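Local coordinates for protein lombricine kinase (Urechis caupo, PDB 3JQ3) that catalyses the reversible transfer of a phosphoryl group from ATP to lombricine, as expected of a phosphagen kinase of the ATP:guanido phosphotransferase family, at residues Lys114-Arg119 against Ala280-Gln285; Arg122-Leu127 against Glu219-Val224; Leu304-Thr309 against Tyr321-Ala326. One frame throughout, in Å; residues are numbered along the deposited sequence.

Interaction 1: Lys114-Arg119 against Ala280-Gln285; sequences KSCRIR and ASVHVQ. With ADP (adenosine-5'-diphosphate), chain B.
R117 and S281 face each other as an antiparallel hydrogen-bonded pair near the middle of the large antiparallel sheet of the phosphagen kinase catalytic domain. The R117 amide reaches S281 O at 2.9 Å, and the S281 amide returns the bond to R117 O. The flanking non-hydrogen-bonded pairs, C116 with V282 and I118 with A280, put their side chains on the face covered by helices 233-252 and 333-355. There I118 CG1 packs on A280 CB at 3.8 Å, the compact half of the contact. Towards K114 and Q285 the ladder is less enclosed: the K114 chain, bent at chi2, passes Q285 obliquely with CE near Q285 CB, while its NZ is hydrogen-bonded to K111 O.

The other face illustrates how a sheet can become a nucleotide cradle. Adenine lies between the H283 ring, whose face covers N1, and the R117 chain, whose CD lies 3.4 Å from ADP C4. With CG anti to the backbone N (chi1 -178°) and the chain extended, R117 runs past the base until NH1 meets ADP O2B at 2.7 Å, while O4' sits over its guanidinium face. S115 OG donates to ADP N1. At the base's imidazole side S281 OG donates to ADP N7 at 2.7 Å and accepts a hydrogen bond from a water.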
loop_
_atom_site.group_PDB
_atom_site.type_symbol
_atom_site.label_atom_id
_atom_site.label_comp_id
_atom_site.label_asym_id
_atom_site.label_seq_id
_atom_site.Cartn_x
_atom_site.Cartn_y
_atom_site.Cartn_z
ATOM N N LYS A 114 12.236 8.963 35.439
ATOM C CA LYS A 114 11.285 7.924 35.820
ATOM C C LYS A 114 11.604 6.569 35.192
ATOM O O LYS A 114 11.307 5.523 35.772
ATOM C CB LYS A 114 9.864 8.347 35.436
ATOM C CG LYS A 114 9.477 9.734 35.922
ATOM C CD LYS A 114 9.647 9.850 37.429
ATOM C CE LYS A 114 9.327 11.251 37.922
ATOM N NZ LYS A 114 9.588 11.388 39.385
ATOM N N SER A 115 12.200 6.586 34.004
ATOM C CA SER A 115 12.531 5.347 33.310
ATOM C C SER A 115 13.592 5.565 32.237
ATOM O O SER A 115 13.804 6.686 31.778
ATOM C CB SER A 115 11.276 4.728 32.689
ATOM O OG SER A 115 10.677 5.618 31.764
ATOM N N CYS A 116 14.256 4.485 31.842
ATOM C CA CYS A 116 15.292 4.561 30.821
ATOM C C CYS A 116 15.072 3.519 29.736
ATOM O O CYS A 116 14.646 2.400 30.012
ATOM C CB CYS A 116 16.676 4.391 31.445
ATOM S SG CYS A 116 17.080 5.648 32.670
ATOM N N ARG A 117 15.374 3.895 28.500
ATOM C CA ARG A 117 15.116 3.035 27.355
ATOM C C ARG A 117 16.199 3.219 26.296
ATOM O O ARG A 117 16.604 4.341 26.000
ATOM C CB ARG A 117 13.738 3.358 26.772
ATOM C CG ARG A 117 13.316 2.499 25.594
ATOM C CD ARG A 117 11.864 2.783 25.225
ATOM N NE ARG A 117 11.420 2.013 24.067
ATOM C CZ ARG A 117 11.540 2.422 22.809
ATOM N NH1 ARG A 117 11.106 1.654 21.817
ATOM N NH2 ARG A 117 12.096 3.597 22.539
ATOM N N ILE A 118 16.672 2.111 25.738
ATOM C CA ILE A 118 17.668 2.157 24.675
ATOM C C ILE A 118 17.309 1.159 23.584
ATOM O O ILE A 118 17.112 -0.025 23.860
ATOM C CB ILE A 118 19.079 1.842 25.205
ATOM C CG1 ILE A 118 19.496 2.872 26.259
ATOM C CG2 ILE A 118 20.078 1.806 24.060
ATOM C CD1 ILE A 118 20.819 2.559 26.936
ATOM N N ARG A 119 17.211 1.636 22.349
ATOM C CA ARG A 119 16.822 0.765 21.245
ATOM C C ARG A 119 17.742 0.870 20.037
ATOM O O ARG A 119 18.380 1.897 19.805
ATOM C CB ARG A 119 15.367 1.022 20.830
ATOM C CG ARG A 119 15.079 2.423 20.304
ATOM C CD ARG A 119 15.413 2.565 18.820
ATOM N NE ARG A 119 14.827 3.770 18.237
ATOM C CZ ARG A 119 15.219 4.314 17.089
ATOM N NH1 ARG A 119 14.627 5.414 16.634
ATOM N NH2 ARG A 119 16.208 3.762 16.399
ATOM N N ALA A 280 18.706 6.266 22.687
ATOM C CA ALA A 280 18.678 6.168 24.134
ATOM C C ALA A 280 17.809 7.292 24.662
ATOM O O ALA A 280 18.013 8.453 24.317
ATOM C CB ALA A 280 20.081 6.276 24.698
ATOM N N SER A 281 16.840 6.951 25.500
ATOM C CA SER A 281 15.917 7.948 26.016
ATOM C C SER A 281 15.632 7.759 27.498
ATOM O O SER A 281 15.827 6.678 28.056
ATOM C CB SER A 281 14.601 7.893 25.246
ATOM O OG SER A 281 13.886 6.717 25.576
ATOM N N VAL A 282 15.162 8.830 28.124
ATOM C CA VAL A 282 14.666 8.775 29.485
ATOM C C VAL A 282 13.309 9.463 29.544
ATOM O O VAL A 282 12.996 10.316 28.712
ATOM C CB VAL A 282 15.606 9.501 30.463
ATOM C CG1 VAL A 282 17.001 8.896 30.417
ATOM C CG2 VAL A 282 15.646 10.990 30.144
ATOM N N HIS A 283 12.497 9.074 30.519
ATOM C CA HIS A 283 11.327 9.850 30.877
ATOM C C HIS A 283 11.742 10.731 32.042
ATOM O O HIS A 283 12.062 10.231 33.119
ATOM C CB HIS A 283 10.163 8.940 31.266
ATOM C CG HIS A 283 9.419 8.382 30.093
ATOM N ND1 HIS A 283 8.125 7.915 30.183
ATOM C CD2 HIS A 283 9.782 8.234 28.797
ATOM C CE1 HIS A 283 7.728 7.490 28.997
ATOM N NE2 HIS A 283 8.716 7.673 28.137
ATOM N N VAL A 284 11.770 12.039 31.812
ATOM C CA VAL A 284 12.234 12.978 32.822
ATOM C C VAL A 284 11.211 14.086 33.054
ATOM O O VAL A 284 10.731 14.713 32.109
ATOM C CB VAL A 284 13.602 13.587 32.437
ATOM C CG1 VAL A 284 13.575 14.089 31.005
ATOM C CG2 VAL A 284 13.986 14.701 33.398
ATOM N N GLN A 285 10.880 14.318 34.319
ATOM C CA GLN A 285 9.880 15.311 34.683
ATOM C C GLN A 285 10.522 16.679 34.873
ATOM O O GLN A 285 11.425 16.839 35.690
ATOM C CB GLN A 285 9.161 14.880 35.959
ATOM C CG GLN A 285 7.874 15.627 36.234
ATOM C CD GLN A 285 7.037 14.953 37.298
ATOM O OE1 GLN A 285 5.825 14.791 37.141
ATOM N NE2 GLN A 285 7.680 14.544 38.387
HETATM P PB ADP B . 11.037 4.651 18.940
HETATM O O1B ADP B . 10.312 4.613 17.615
HETATM O O2B ADP B . 10.717 3.507 19.869
HETATM O O3B ADP B . 12.509 4.956 18.824
HETATM P PA ADP B . 8.862 6.281 19.739
HETATM O O1A ADP B . 8.174 5.598 18.582
HETATM O O2A ADP B . 8.731 7.775 19.924
HETATM O O3A ADP B . 10.440 5.947 19.689
HETATM O "O5'" ADP B . 8.369 5.597 21.111
HETATM C "C5'" ADP B . 7.863 4.264 21.157
HETATM C "C4'" ADP B . 7.330 4.000 22.560
HETATM O "O4'" ADP B . 8.409 3.856 23.488
HETATM C "C3'" ADP B . 6.471 5.156 23.049
HETATM O "O3'" ADP B . 5.132 4.704 23.274
HETATM C "C2'" ADP B . 7.079 5.601 24.365
HETATM O "O2'" ADP B . 6.072 5.677 25.378
HETATM C "C1'" ADP B . 8.098 4.530 24.710
HETATM N N9 ADP B . 9.316 5.121 25.325
HETATM C C8 ADP B . 10.243 5.872 24.699
HETATM N N7 ADP B . 11.226 6.250 25.559
HETATM C C5 ADP B . 10.935 5.734 26.767
HETATM C C6 ADP B . 11.553 5.746 28.115
HETATM N N6 ADP B . 12.713 6.403 28.361
HETATM N N1 ADP B . 10.914 5.077 29.098
HETATM C C2 ADP B . 9.759 4.418 28.878
HETATM N N3 ADP B . 9.146 4.365 27.682
HETATM C C4 ADP B . 9.674 4.993 26.605
HETATM O O HOH W 1 14.379 5.045 23.537
#

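Interaction 2: Arg122-Leu127 against Glu219-Val224. With ADP (adenosine-5'-diphosphate), chain B.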
loop_
_atom_site.group_PDB
_atom_site.type_symbol
_atom_site.label_atom_id
_atom_site.label_comp_id
_atom_site.label_asym_id
_atom_site.label_seq_id
_atom_site.Cartn_x
_atom_site.Cartn_y
_atom_site.Cartn_z
ATOM N N ARG A 122 18.683 -4.340 13.930
ATOM C CA ARG A 122 19.671 -5.156 13.241
ATOM C C ARG A 122 19.071 -5.826 12.012
ATOM O O ARG A 122 17.862 -6.060 11.945
ATOM C CB ARG A 122 20.242 -6.217 14.183
ATOM C CG ARG A 122 21.118 -5.665 15.290
ATOM C CD ARG A 122 22.376 -5.013 14.736
ATOM N NE ARG A 122 23.248 -4.552 15.810
ATOM C CZ ARG A 122 23.131 -3.371 16.410
ATOM N NH1 ARG A 122 22.181 -2.525 16.035
ATOM N NH2 ARG A 122 23.965 -3.035 17.384
ATOM N N GLY A 123 19.927 -6.124 11.040
ATOM C CA GLY A 123 19.537 -6.897 9.876
ATOM C C GLY A 123 20.312 -8.200 9.834
ATOM O O GLY A 123 21.472 -8.253 10.236
ATOM N N ILE A 124 19.667 -9.261 9.363
ATOM C CA ILE A 124 20.328 -10.553 9.240
ATOM C C ILE A 124 20.923 -10.678 7.844
ATOM O O ILE A 124 20.193 -10.800 6.861
ATOM C CB ILE A 124 19.353 -11.721 9.497
ATOM C CG1 ILE A 124 18.523 -11.464 10.759
ATOM C CG2 ILE A 124 20.108 -13.035 9.607
ATOM C CD1 ILE A 124 19.351 -11.157 11.984
ATOM N N ARG A 125 22.249 -10.640 7.765
ATOM C CA ARG A 125 22.948 -10.641 6.483
ATOM C C ARG A 125 22.539 -11.821 5.608
ATOM O O ARG A 125 22.381 -12.936 6.094
ATOM C CB ARG A 125 24.463 -10.638 6.699
ATOM C CG ARG A 125 25.271 -10.634 5.413
ATOM C CD ARG A 125 26.713 -10.234 5.672
ATOM N NE ARG A 125 26.872 -8.785 5.729
ATOM C CZ ARG A 125 27.857 -8.165 6.371
ATOM N NH1 ARG A 125 28.769 -8.866 7.030
ATOM N NH2 ARG A 125 27.925 -6.843 6.365
ATOM N N GLY A 126 22.364 -11.561 4.317
ATOM C CA GLY A 126 21.961 -12.591 3.376
ATOM C C GLY A 126 20.493 -12.505 3.004
ATOM O O GLY A 126 20.070 -13.030 1.973
ATOM N N LEU A 127 19.709 -11.834 3.843
ATOM C CA LEU A 127 18.271 -11.740 3.625
ATOM C C LEU A 127 17.827 -10.298 3.378
ATOM O O LEU A 127 18.362 -9.364 3.974
ATOM C CB LEU A 127 17.523 -12.350 4.808
ATOM C CG LEU A 127 17.933 -13.798 5.098
ATOM C CD1 LEU A 127 17.548 -14.216 6.506
ATOM C CD2 LEU A 127 17.335 -14.741 4.070
ATOM N N GLU A 219 9.582 -3.312 11.288
ATOM C CA GLU A 219 10.136 -2.378 10.315
ATOM C C GLU A 219 11.568 -2.779 9.985
ATOM O O GLU A 219 12.091 -2.447 8.921
ATOM C CB GLU A 219 10.076 -0.943 10.838
ATOM C CG GLU A 219 8.663 -0.467 11.124
ATOM C CD GLU A 219 8.581 1.029 11.345
ATOM O OE1 GLU A 219 9.635 1.698 11.300
ATOM O OE2 GLU A 219 7.459 1.535 11.561
ATOM N N ASP A 220 12.191 -3.499 10.910
ATOM C CA ASP A 220 13.502 -4.090 10.688
ATOM C C ASP A 220 13.396 -5.590 10.904
ATOM O O ASP A 220 12.379 -6.078 11.398
ATOM C CB ASP A 220 14.526 -3.514 11.667
ATOM C CG ASP A 220 14.683 -2.016 11.536
ATOM O OD1 ASP A 220 14.946 -1.540 10.412
ATOM O OD2 ASP A 220 14.553 -1.314 12.561
ATOM N N HIS A 221 14.441 -6.324 10.539
ATOM C CA HIS A 221 14.480 -7.746 10.842
ATOM C C HIS A 221 14.358 -7.930 12.347
ATOM O O HIS A 221 13.487 -8.657 12.828
ATOM C CB HIS A 221 15.767 -8.392 10.325
ATOM C CG HIS A 221 15.825 -8.511 8.834
ATOM N ND1 HIS A 221 17.006 -8.704 8.146
ATOM C CD2 HIS A 221 14.850 -8.453 7.895
ATOM C CE1 HIS A 221 16.754 -8.767 6.852
ATOM N NE2 HIS A 221 15.454 -8.617 6.672
ATOM N N MET A 222 15.229 -7.247 13.087
ATOM C CA MET A 222 15.223 -7.312 14.543
ATOM C C MET A 222 15.240 -5.920 15.171
ATOM O O MET A 222 16.113 -5.103 14.877
ATOM C CB MET A 222 16.414 -8.134 15.048
ATOM C CG MET A 222 16.341 -8.480 16.529
ATOM S SD MET A 222 17.555 -9.714 17.036
ATOM C CE MET A 222 19.075 -8.789 16.827
ATOM N N ARG A 223 14.259 -5.656 16.028
ATOM C CA ARG A 223 14.229 -4.433 16.818
ATOM C C ARG A 223 14.548 -4.792 18.262
ATOM O O ARG A 223 13.859 -5.608 18.870
ATOM C CB ARG A 223 12.860 -3.759 16.733
ATOM C CG ARG A 223 12.708 -2.552 17.656
ATOM C CD ARG A 223 13.087 -1.246 16.970
ATOM N NE ARG A 223 11.925 -0.573 16.393
ATOM C CZ ARG A 223 11.239 0.394 16.999
ATOM N NH1 ARG A 223 11.601 0.812 18.206
ATOM N NH2 ARG A 223 10.192 0.946 16.399
ATOM N N VAL A 224 15.600 -4.192 18.806
ATOM C CA VAL A 224 16.046 -4.515 20.156
ATOM C C VAL A 224 15.768 -3.368 21.118
ATOM O O VAL A 224 16.067 -2.212 20.827
ATOM C CB VAL A 224 17.548 -4.860 20.188
ATOM C CG1 VAL A 224 17.962 -5.291 21.584
ATOM C CG2 VAL A 224 17.862 -5.952 19.176
HETATM P PB ADP B . 11.037 4.651 18.940
HETATM O O1B ADP B . 10.312 4.613 17.615
HETATM O O2B ADP B . 10.717 3.507 19.869
HETATM O O3B ADP B . 12.509 4.956 18.824
HETATM P PA ADP B . 8.862 6.281 19.739
HETATM O O1A ADP B . 8.174 5.598 18.582
HETATM O O2A ADP B . 8.731 7.775 19.924
HETATM O O3A ADP B . 10.440 5.947 19.689
HETATM O "O5'" ADP B . 8.369 5.597 21.111
HETATM C "C5'" ADP B . 7.863 4.264 21.157
HETATM C "C4'" ADP B . 7.330 4.000 22.560
HETATM O "O4'" ADP B . 8.409 3.856 23.488
HETATM C "C3'" ADP B . 6.471 5.156 23.049
HETATM O "O3'" ADP B . 5.132 4.704 23.274
HETATM C "C2'" ADP B . 7.079 5.601 24.365
HETATM O "O2'" ADP B . 6.072 5.677 25.378
HETATM C "C1'" ADP B . 8.098 4.530 24.710
HETATM N N9 ADP B . 9.316 5.121 25.325
HETATM C C8 ADP B . 10.243 5.872 24.699
HETATM N N7 ADP B . 11.226 6.250 25.559
HETATM C C5 ADP B . 10.935 5.734 26.767
HETATM C C6 ADP B . 11.553 5.746 28.115
HETATM N N6 ADP B . 12.713 6.403 28.361
HETATM N N1 ADP B . 10.914 5.077 29.098
HETATM C C2 ADP B . 9.759 4.418 28.878
HETATM N N3 ADP B . 9.146 4.365 27.682
HETATM C C4 ADP B . 9.674 4.993 26.605
HETATM O O HOH W 2 16.537 -4.654 9.293
#
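H221 takes a backbone hydrogen bond from I124 through its ring: I124 N lies 3.0 Å from H221 ND1, only 6° out of the ring plane, and the bond is nearly straight (165°). The setting is the place where strand 113-122, in the large antiparallel sheet of the catalytic domain, runs out into a loop beside the start of strand 222-229. R122 and M222 form the last rung, an antiparallel hydrogen-bonded pair in which R122 N meets M222 O at 2.8 Å and R122 O accepts from M222 N at 3.1 Å. Their side chains share one face of the sheet. A bend at chi3 (68°) carries M222 CE to within 3.9 Å of R122 CB.

The next shell shows how a side chain can carry on where strand pairing stops. The other ring nitrogen of H221, NE2, is hydrogen-bonded to C128 O, so both nitrogens are held and the ring's rotation is fixed. Between them L127 O lies near the ring plane, 3.4 Å from H221 CE1. A type II turn from I124 to L127 folds the loop round the ring, and a water bridges R122 O and H221 N. Further out, the R122 guanidinium makes cation-pi contacts with Y258 and Y266 and bonds to T120, while L127 packs on F3 of the second subunit. The CB of the neighbouring residue R223 leads away from the loop, and bends at chi2 and chi3 bring NH1 to the nucleotide, where it donates to ADP O2B at 3.3 Å, the oxygen lying in the guanidinium plane.

Interaction 3: Leu304-Thr309 against Tyr321-Ala326. With ADP (adenosine-5'-diphosphate), chain B.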
loop_
_atom_site.group_PDB
_atom_site.type_symbol
_atom_site.label_atom_id
_atom_site.label_comp_id
_atom_site.label_asym_id
_atom_site.label_seq_id
_atom_site.Cartn_x
_atom_site.Cartn_y
_atom_site.Cartn_z
ATOM N N LEU A 304 20.068 16.848 21.822
ATOM C CA LEU A 304 19.046 15.907 22.256
ATOM C C LEU A 304 17.757 16.158 21.489
ATOM O O LEU A 304 17.627 17.161 20.791
ATOM C CB LEU A 304 18.781 16.055 23.756
ATOM C CG LEU A 304 19.920 15.721 24.718
ATOM C CD1 LEU A 304 19.530 16.075 26.143
ATOM C CD2 LEU A 304 20.300 14.253 24.611
ATOM N N GLN A 305 16.807 15.240 21.626
ATOM C CA GLN A 305 15.480 15.411 21.054
ATOM C C GLN A 305 14.416 15.302 22.133
ATOM O O GLN A 305 14.572 14.573 23.109
ATOM C CB GLN A 305 15.215 14.386 19.952
ATOM C CG GLN A 305 15.626 14.850 18.572
ATOM C CD GLN A 305 14.727 14.294 17.485
ATOM O OE1 GLN A 305 14.324 13.132 17.531
ATOM N NE2 GLN A 305 14.404 15.128 16.501
ATOM N N LYS A 306 13.323 16.026 21.938
ATOM C CA LYS A 306 12.255 16.089 22.922
ATOM C C LYS A 306 10.932 15.680 22.277
ATOM O O LYS A 306 10.662 16.026 21.127
ATOM C CB LYS A 306 12.168 17.509 23.484
ATOM C CG LYS A 306 10.927 17.807 24.292
ATOM C CD LYS A 306 10.621 19.294 24.247
ATOM C CE LYS A 306 10.517 19.771 22.807
ATOM N NZ LYS A 306 10.086 21.188 22.710
ATOM N N ARG A 307 10.119 14.926 23.012
ATOM C CA ARG A 307 8.804 14.527 22.520
ATOM C C ARG A 307 7.883 14.095 23.659
ATOM O O ARG A 307 8.291 14.060 24.820
ATOM C CB ARG A 307 8.920 13.424 21.460
ATOM C CG ARG A 307 9.338 12.063 21.992
ATOM C CD ARG A 307 9.643 11.088 20.857
ATOM N NE ARG A 307 10.928 11.368 20.219
ATOM C CZ ARG A 307 11.477 10.615 19.268
ATOM N NH1 ARG A 307 10.853 9.526 18.833
ATOM N NH2 ARG A 307 12.651 10.950 18.749
ATOM N N GLY A 308 6.639 13.772 23.320
ATOM C CA GLY A 308 5.647 13.409 24.314
ATOM C C GLY A 308 5.946 12.102 25.016
ATOM O O GLY A 308 6.847 11.365 24.621
ATOM N N THR A 309 5.178 11.814 26.062
ATOM C CA THR A 309 5.382 10.614 26.866
ATOM C C THR A 309 4.956 9.352 26.121
ATOM O O THR A 309 5.451 8.261 26.396
ATOM C CB THR A 309 4.598 10.694 28.188
ATOM O OG1 THR A 309 4.685 12.021 28.723
ATOM C CG2 THR A 309 5.155 9.704 29.196
ATOM N N TYR A 321 8.872 14.410 29.950
ATOM C CA TYR A 321 9.293 14.395 28.555
ATOM C C TYR A 321 10.135 13.182 28.195
ATOM O O TYR A 321 10.833 12.616 29.038
ATOM C CB TYR A 321 10.050 15.676 28.208
ATOM C CG TYR A 321 9.166 16.901 28.178
ATOM C CD1 TYR A 321 8.889 17.608 29.341
ATOM C CD2 TYR A 321 8.602 17.344 26.990
ATOM C CE1 TYR A 321 8.079 18.726 29.319
ATOM C CE2 TYR A 321 7.791 18.462 26.960
ATOM C CZ TYR A 321 7.533 19.148 28.128
ATOM O OH TYR A 321 6.725 20.260 28.104
ATOM N N ASP A 322 10.046 12.790 26.931
ATOM C CA ASP A 322 10.885 11.742 26.375
ATOM C C ASP A 322 12.093 12.409 25.727
ATOM O O ASP A 322 12.001 12.922 24.613
ATOM C CB ASP A 322 10.089 10.944 25.341
ATOM C CG ASP A 322 10.886 9.808 24.725
ATOM O OD1 ASP A 322 12.132 9.861 24.740
ATOM O OD2 ASP A 322 10.257 8.860 24.213
ATOM N N ILE A 323 13.218 12.420 26.435
ATOM C CA ILE A 323 14.437 13.045 25.928
ATOM C C ILE A 323 15.421 11.979 25.463
ATOM O O ILE A 323 15.643 10.991 26.159
ATOM C CB ILE A 323 15.124 13.913 27.001
ATOM C CG1 ILE A 323 14.111 14.817 27.708
ATOM C CG2 ILE A 323 16.226 14.747 26.376
ATOM C CD1 ILE A 323 13.688 16.021 26.896
ATOM N N SER A 324 16.016 12.186 24.291
ATOM C CA SER A 324 16.918 11.197 23.709
ATOM C C SER A 324 17.993 11.848 22.846
ATOM O O SER A 324 17.908 13.032 22.528
ATOM C CB SER A 324 16.127 10.191 22.870
ATOM O OG SER A 324 15.579 10.810 21.719
ATOM N N ASN A 325 19.007 11.075 22.468
ATOM C CA ASN A 325 20.006 11.570 21.528
ATOM C C ASN A 325 19.378 11.827 20.162
ATOM O O ASN A 325 18.588 11.024 19.669
ATOM C CB ASN A 325 21.189 10.606 21.406
ATOM C CG ASN A 325 20.764 9.205 21.023
ATOM O OD1 ASN A 325 20.035 8.545 21.761
ATOM N ND2 ASN A 325 21.229 8.737 19.870
ATOM N N ALA A 326 19.722 12.955 19.558
ATOM C CA ALA A 326 19.111 13.346 18.294
ATOM C C ALA A 326 19.735 12.626 17.107
ATOM O O ALA A 326 19.033 12.232 16.178
ATOM C CB ALA A 326 19.194 14.857 18.107
HETATM P PB ADP B . 11.037 4.651 18.940
HETATM O O1B ADP B . 10.312 4.613 17.615
HETATM O O2B ADP B . 10.717 3.507 19.869
HETATM O O3B ADP B . 12.509 4.956 18.824
HETATM P PA ADP B . 8.862 6.281 19.739
HETATM O O1A ADP B . 8.174 5.598 18.582
HETATM O O2A ADP B . 8.731 7.775 19.924
HETATM O O3A ADP B . 10.440 5.947 19.689
HETATM O "O5'" ADP B . 8.369 5.597 21.111
HETATM C "C5'" ADP B . 7.863 4.264 21.157
HETATM C "C4'" ADP B . 7.330 4.000 22.560
HETATM O "O4'" ADP B . 8.409 3.856 23.488
HETATM C "C3'" ADP B . 6.471 5.156 23.049
HETATM O "O3'" ADP B . 5.132 4.704 23.274
HETATM C "C2'" ADP B . 7.079 5.601 24.365
HETATM O "O2'" ADP B . 6.072 5.677 25.378
HETATM C "C1'" ADP B . 8.098 4.530 24.710
HETATM N N9 ADP B . 9.316 5.121 25.325
HETATM C C8 ADP B . 10.243 5.872 24.699
HETATM N N7 ADP B . 11.226 6.250 25.559
HETATM C C5 ADP B . 10.935 5.734 26.767
HETATM C C6 ADP B . 11.553 5.746 28.115
HETATM N N6 ADP B . 12.713 6.403 28.361
HETATM N N1 ADP B . 10.914 5.077 29.098
HETATM C C2 ADP B . 9.759 4.418 28.878
HETATM N N3 ADP B . 9.146 4.365 27.682
HETATM C C4 ADP B . 9.674 4.993 26.605
HETATM O O HOH W 3 15.733 10.881 18.722
#
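R307 and D322 lie side by side and point the same way, with R307 CG 3.6 Å from D322 CB, on the nucleotide face of a beta hairpin with a long connection at one margin of the catalytic sheet. Their conformations differ: R307 CG is tucked between the backbone N and the carbonyl carbon (chi1 71°), whereas D322 CG stands opposite its own N (chi1 -179°). The pair shows that neighbouring opposite charges need not join. R307 NE and D322 OD2 remain 4.8 Å apart: a bend at chi3 (75°) swings the guanidinium to the nucleotide, where R307 NH1 donates to ADP O2A at 3.0 Å, and D322 OD2 is taken by R279 in a salt bridge. Two residues on from R307, T309 O accepts a hydrogen bond from the ribose O2' at 2.8 Å.

Q305 and S324 form a hydrogen-bonded pair, with Q305 N 2.6 Å from S324 O and S324 N bonded back to Q305 O. On the same face one water links Q305 OE1, S324 OG and N325 O, while Q305 CG rests on A326 CB. On the reverse face K306 runs alongside Y321, its CG 3.6 Å from Y321 CD2. The two then find separate partners, K306 NZ in a salt bridge with E296 and the Y321 ring edge-to-face with F295. L304 crosses I323 at about a right angle, CD1 meeting I323 CG2 at 3.6 Å.

Strand 304-307 is the outermost on this side within the chain. Strand 320-325 separates it from strand 279-285, while helix 333-355 packs against L304 and I323, and helix 295-301 against L304 and K306.

How the interactions relate
From the N terminus, strand 113-122 opens both longer loops: 114-119 begins interaction 1, and 122-127, just beyond, begins interaction 2. Interaction 2 closes first, at 219-224, after 91 residues that include strands 158-162, 203-207 and 212-216. Interaction 1 closes at 280-285 after 160 residues and so encloses it. Interaction 3 follows in series, its segments separated by only 11 residues. None of the three cross. Strand 113-122 thus has strand 222-229 on one side and strand 279-285 on the other, with interaction 3 adding the two strands beyond 279-285, which end that side of the sheet. All three converge on ADP, around whose phosphates R117, R119, R223 and R307 gather from three of the six segments.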